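Local coordinates for protein 5,10-methylenetetrahydrofolate dehydrogenase (Bombyx mori, PDB 5ZF1) that probably oxidises 5,10-methylenetetrahydrofolate with NADP+ as the electron acceptor, a step of one-carbon folate metabolism, at residues A2-I14 with A267-M280. Numbering follows the deposited sequence.
Sequences ARILDGKALAMEI and AGAITPVPGGVGPM. With SO4 (sulfate ion), chain F.
Backbone hydrogen bonds pair R3 and I4 with A269 and I270 as parallel strands. R3 N donates to G268 O, and R3 O accepts from I270 N, 2.8 Å away. L5 N then reaches I270 O in an almost straight bond (177°). Past the strands, G7 N donates a hydrogen bond to G275 O at 3.0 Å.

Apolar side chains line this ladder. The CG2 branch of I4 lies against the ring of P272, 3.5 Å from its CB. L5 lies against strand 269-270, with CD2 on A269 CB and CD1 against the backbone of I270.

The strands belong to the parallel sheet of the Rossmann-type NAD(P)-binding domain. Strand 3-4, from the start of the chain, adds an outermost strand beside 269-270. Helices 7-26 and 277-298 follow them and meet near their first turns.

At this helix pair M280 is a knob in a hole formed by G7, L10, A11 and I14. Bends at chi2 (-60°) and chi3 (-69°) fold its chain back, with SD against L10. Its CE comes to 3.6 Å from I14 CD1. An alanine in its place would probably leave a gap between the helices, with L10 and I14 losing their sulfur and methyl partners. G7 is tightly placed: a CB would clash with G276 O.

Polar side chains and amides act at several points. R3 NH1 is hydrogen-bonded to F152 O. D6 is the N-cap of helix 7-26; its OD1 accepts from K8 N at 3.2 Å. At the start of 277-298, the amides of G276, V277 and G278 hold three oxygens of a sulfate, probably from the crystallisation liquor, with V277 N 2.9 Å from sulfate O2.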
loop_
_atom_site.group_PDB
_atom_site.type_symbol
_atom_site.label_atom_id
_atom_site.label_comp_id
_atom_site.label_asym_id
_atom_site.label_seq_id
_atom_site.Cartn_x
_atom_site.Cartn_y
_atom_site.Cartn_z
ATOM N N ALA B 2 15.024 28.268 9.828
ATOM C CA ALA B 2 15.054 26.813 9.768
ATOM C C ALA B 2 16.343 26.311 9.128
ATOM O O ALA B 2 16.933 26.970 8.266
ATOM C CB ALA B 2 13.859 26.298 8.970
ATOM N N ARG B 3 16.779 25.124 9.557
ATOM C CA ARG B 3 17.836 24.415 8.847
ATOM C C ARG B 3 17.410 24.155 7.409
ATOM O O ARG B 3 16.233 23.929 7.119
ATOM C CB ARG B 3 18.146 23.075 9.500
ATOM C CG ARG B 3 18.340 23.084 10.993
ATOM C CD ARG B 3 18.339 21.653 11.493
ATOM N NE ARG B 3 19.199 20.787 10.688
ATOM C CZ ARG B 3 19.082 19.463 10.625
ATOM N NH1 ARG B 3 18.124 18.846 11.302
ATOM N NH2 ARG B 3 19.908 18.757 9.869
ATOM N N ILE B 4 18.384 24.149 6.508
ATOM C CA ILE B 4 18.124 23.954 5.088
ATOM C C ILE B 4 18.364 22.488 4.748
ATOM O O ILE B 4 19.460 21.958 4.958
ATOM C CB ILE B 4 18.992 24.884 4.226
ATOM C CG1 ILE B 4 19.071 26.279 4.858
ATOM C CG2 ILE B 4 18.430 24.983 2.821
ATOM C CD1 ILE B 4 17.763 27.033 4.850
ATOM N N LEU B 5 17.334 21.820 4.227
ATOM C CA LEU B 5 17.465 20.432 3.782
ATOM C C LEU B 5 17.768 20.438 2.287
ATOM O O LEU B 5 16.914 20.163 1.444
ATOM C CB LEU B 5 16.204 19.637 4.100
ATOM C CG LEU B 5 15.642 19.788 5.511
ATOM C CD1 LEU B 5 14.163 19.398 5.567
ATOM C CD2 LEU B 5 16.468 18.951 6.479
ATOM N N ASP B 6 19.028 20.736 1.962
ATOM C CA ASP B 6 19.461 20.913 0.574
ATOM C C ASP B 6 19.682 19.553 -0.075
ATOM O O ASP B 6 20.716 18.911 0.137
ATOM C CB ASP B 6 20.732 21.754 0.518
ATOM C CG ASP B 6 21.254 21.928 -0.901
ATOM O OD1 ASP B 6 20.463 21.780 -1.863
ATOM O OD2 ASP B 6 22.461 22.209 -1.051
ATOM N N GLY B 7 18.718 19.124 -0.895
ATOM C CA GLY B 7 18.821 17.830 -1.545
ATOM C C GLY B 7 19.941 17.746 -2.566
ATOM O O GLY B 7 20.442 16.655 -2.849
ATOM N N LYS B 8 20.339 18.881 -3.143
ATOM C CA LYS B 8 21.425 18.854 -4.118
ATOM C C LYS B 8 22.733 18.455 -3.456
ATOM O O LYS B 8 23.464 17.599 -3.965
ATOM C CB LYS B 8 21.566 20.213 -4.799
ATOM C CG LYS B 8 22.590 20.224 -5.919
ATOM C CD LYS B 8 22.832 21.632 -6.422
ATOM C CE LYS B 8 22.774 21.679 -7.935
ATOM N NZ LYS B 8 21.402 21.382 -8.428
ATOM N N ALA B 9 23.043 19.069 -2.313
ATOM C CA ALA B 9 24.275 18.737 -1.612
ATOM C C ALA B 9 24.220 17.327 -1.041
ATOM O O ALA B 9 25.227 16.609 -1.047
ATOM C CB ALA B 9 24.537 19.760 -0.505
ATOM N N LEU B 10 23.055 16.908 -0.540
ATOM C CA LEU B 10 22.934 15.545 -0.030
ATOM C C LEU B 10 23.121 14.524 -1.144
ATOM O O LEU B 10 23.758 13.480 -0.940
ATOM C CB LEU B 10 21.575 15.352 0.642
ATOM C CG LEU B 10 21.338 13.972 1.262
ATOM C CD1 LEU B 10 22.443 13.642 2.248
ATOM C CD2 LEU B 10 19.969 13.891 1.939
ATOM N N ALA B 11 22.550 14.797 -2.318
ATOM C CA ALA B 11 22.693 13.881 -3.444
ATOM C C ALA B 11 24.157 13.712 -3.821
ATOM O O ALA B 11 24.602 12.602 -4.126
ATOM C CB ALA B 11 21.893 14.386 -4.643
ATOM N N MET B 12 24.918 14.806 -3.808
ATOM C CA MET B 12 26.359 14.705 -4.026
ATOM C C MET B 12 27.012 13.771 -3.008
ATOM O O MET B 12 27.792 12.886 -3.382
ATOM C CB MET B 12 27.005 16.090 -3.982
ATOM C CG MET B 12 28.476 16.092 -4.405
ATOM S SD MET B 12 28.751 15.308 -6.016
ATOM C CE MET B 12 27.547 16.177 -7.025
ATOM N N GLU B 13 26.696 13.939 -1.718
ATOM C CA GLU B 13 27.231 13.038 -0.695
ATOM C C GLU B 13 26.888 11.592 -1.010
ATOM O O GLU B 13 27.749 10.709 -0.971
ATOM C CB GLU B 13 26.679 13.399 0.687
ATOM C CG GLU B 13 27.108 14.737 1.251
ATOM C CD GLU B 13 26.524 14.982 2.637
ATOM O OE1 GLU B 13 26.531 14.042 3.465
ATOM O OE2 GLU B 13 26.050 16.109 2.895
ATOM N N ILE B 14 25.619 11.338 -1.333
ATOM C CA ILE B 14 25.157 9.991 -1.649
ATOM C C ILE B 14 25.867 9.441 -2.887
ATOM O O ILE B 14 26.290 8.277 -2.908
ATOM C CB ILE B 14 23.621 10.019 -1.816
ATOM C CG1 ILE B 14 22.946 10.088 -0.443
ATOM C CG2 ILE B 14 23.123 8.830 -2.587
ATOM C CD1 ILE B 14 21.483 10.434 -0.512
ATOM N N ALA B 267 9.512 27.004 10.871
ATOM C CA ALA B 267 9.885 25.604 10.781
ATOM C C ALA B 267 11.254 25.358 11.405
ATOM O O ALA B 267 12.093 26.254 11.505
ATOM C CB ALA B 267 9.902 25.149 9.322
ATOM N N GLY B 268 11.470 24.110 11.831
ATOM C CA GLY B 268 12.789 23.701 12.288
ATOM C C GLY B 268 13.722 23.310 11.162
ATOM O O GLY B 268 14.937 23.476 11.281
ATOM N N ALA B 269 13.185 22.793 10.059
ATOM C CA ALA B 269 13.994 22.371 8.925
ATOM C C ALA B 269 13.105 22.468 7.698
ATOM O O ALA B 269 11.905 22.228 7.807
ATOM C CB ALA B 269 14.520 20.945 9.102
ATOM N N ILE B 270 13.677 22.850 6.553
ATOM C CA ILE B 270 12.863 23.104 5.368
ATOM C C ILE B 270 13.682 22.856 4.108
ATOM O O ILE B 270 14.889 23.099 4.064
ATOM C CB ILE B 270 12.304 24.547 5.391
ATOM C CG1 ILE B 270 11.235 24.746 4.316
ATOM C CG2 ILE B 270 13.442 25.566 5.234
ATOM C CD1 ILE B 270 10.567 26.133 4.387
ATOM N N THR B 271 13.013 22.373 3.067
ATOM C CA THR B 271 13.637 22.360 1.755
ATOM C C THR B 271 13.836 23.790 1.255
ATOM O O THR B 271 12.964 24.642 1.444
ATOM C CB THR B 271 12.783 21.578 0.756
ATOM O OG1 THR B 271 11.398 21.824 1.029
ATOM C CG2 THR B 271 13.068 20.088 0.909
ATOM N N PRO B 272 14.971 24.083 0.631
ATOM C CA PRO B 272 15.176 25.389 -0.005
ATOM C C PRO B 272 14.415 25.459 -1.323
ATOM O O PRO B 272 13.693 24.539 -1.701
ATOM C CB PRO B 272 16.685 25.425 -0.237
ATOM C CG PRO B 272 17.023 23.972 -0.501
ATOM C CD PRO B 272 16.120 23.184 0.440
ATOM N N VAL B 273 14.589 26.574 -2.026
ATOM C CA VAL B 273 13.964 26.774 -3.333
ATOM C C VAL B 273 15.060 27.046 -4.358
ATOM O O VAL B 273 15.663 28.126 -4.336
ATOM C CB VAL B 273 12.938 27.921 -3.294
ATOM C CG1 VAL B 273 12.158 27.981 -4.602
ATOM C CG2 VAL B 273 11.995 27.752 -2.124
ATOM N N PRO B 274 15.364 26.105 -5.270
ATOM C CA PRO B 274 14.727 24.793 -5.417
ATOM C C PRO B 274 15.180 23.820 -4.343
ATOM O O PRO B 274 16.217 24.046 -3.711
ATOM C CB PRO B 274 15.193 24.333 -6.797
ATOM C CG PRO B 274 16.549 24.939 -6.928
ATOM C CD PRO B 274 16.481 26.275 -6.216
ATOM N N GLY B 275 14.408 22.748 -4.143
ATOM C CA GLY B 275 14.675 21.842 -3.038
ATOM C C GLY B 275 15.769 20.826 -3.285
ATOM O O GLY B 275 16.293 20.257 -2.323
ATOM N N GLY B 276 16.126 20.579 -4.542
ATOM C CA GLY B 276 17.068 19.519 -4.833
ATOM C C GLY B 276 16.487 18.127 -4.769
ATOM O O GLY B 276 17.244 17.158 -4.750
ATOM N N VAL B 277 15.161 17.994 -4.727
ATOM C CA VAL B 277 14.559 16.667 -4.686
ATOM C C VAL B 277 14.797 15.930 -5.995
ATOM O O VAL B 277 14.891 14.696 -6.014
ATOM C CB VAL B 277 13.056 16.800 -4.369
ATOM C CG1 VAL B 277 12.390 15.435 -4.348
ATOM C CG2 VAL B 277 12.879 17.505 -3.042
ATOM N N GLY B 278 14.902 16.663 -7.102
ATOM C CA GLY B 278 15.254 16.092 -8.384
ATOM C C GLY B 278 16.591 15.375 -8.354
ATOM O O GLY B 278 16.693 14.189 -8.682
ATOM N N PRO B 279 17.652 16.090 -7.969
ATOM C CA PRO B 279 18.955 15.422 -7.809
ATOM C C PRO B 279 18.928 14.260 -6.827
ATOM O O PRO B 279 19.608 13.249 -7.051
ATOM C CB PRO B 279 19.867 16.560 -7.329
ATOM C CG PRO B 279 19.241 17.796 -7.877
ATOM C CD PRO B 279 17.762 17.559 -7.903
ATOM N N MET B 280 18.157 14.372 -5.740
ATOM C CA MET B 280 18.010 13.261 -4.803
ATOM C C MET B 280 17.302 12.073 -5.448
ATOM O O MET B 280 17.667 10.916 -5.206
ATOM C CB MET B 280 17.235 13.726 -3.568
ATOM C CG MET B 280 18.061 14.394 -2.484
ATOM S SD MET B 280 19.352 13.356 -1.798
ATOM C CE MET B 280 18.363 12.140 -0.902
HETATM S S SO4 F . 13.793 20.249 -7.306
HETATM O O1 SO4 F . 15.096 20.880 -7.124
HETATM O O2 SO4 F . 13.310 19.762 -6.012
HETATM O O3 SO4 F . 12.839 21.220 -7.829
HETATM O O4 SO4 F . 13.944 19.162 -8.269
#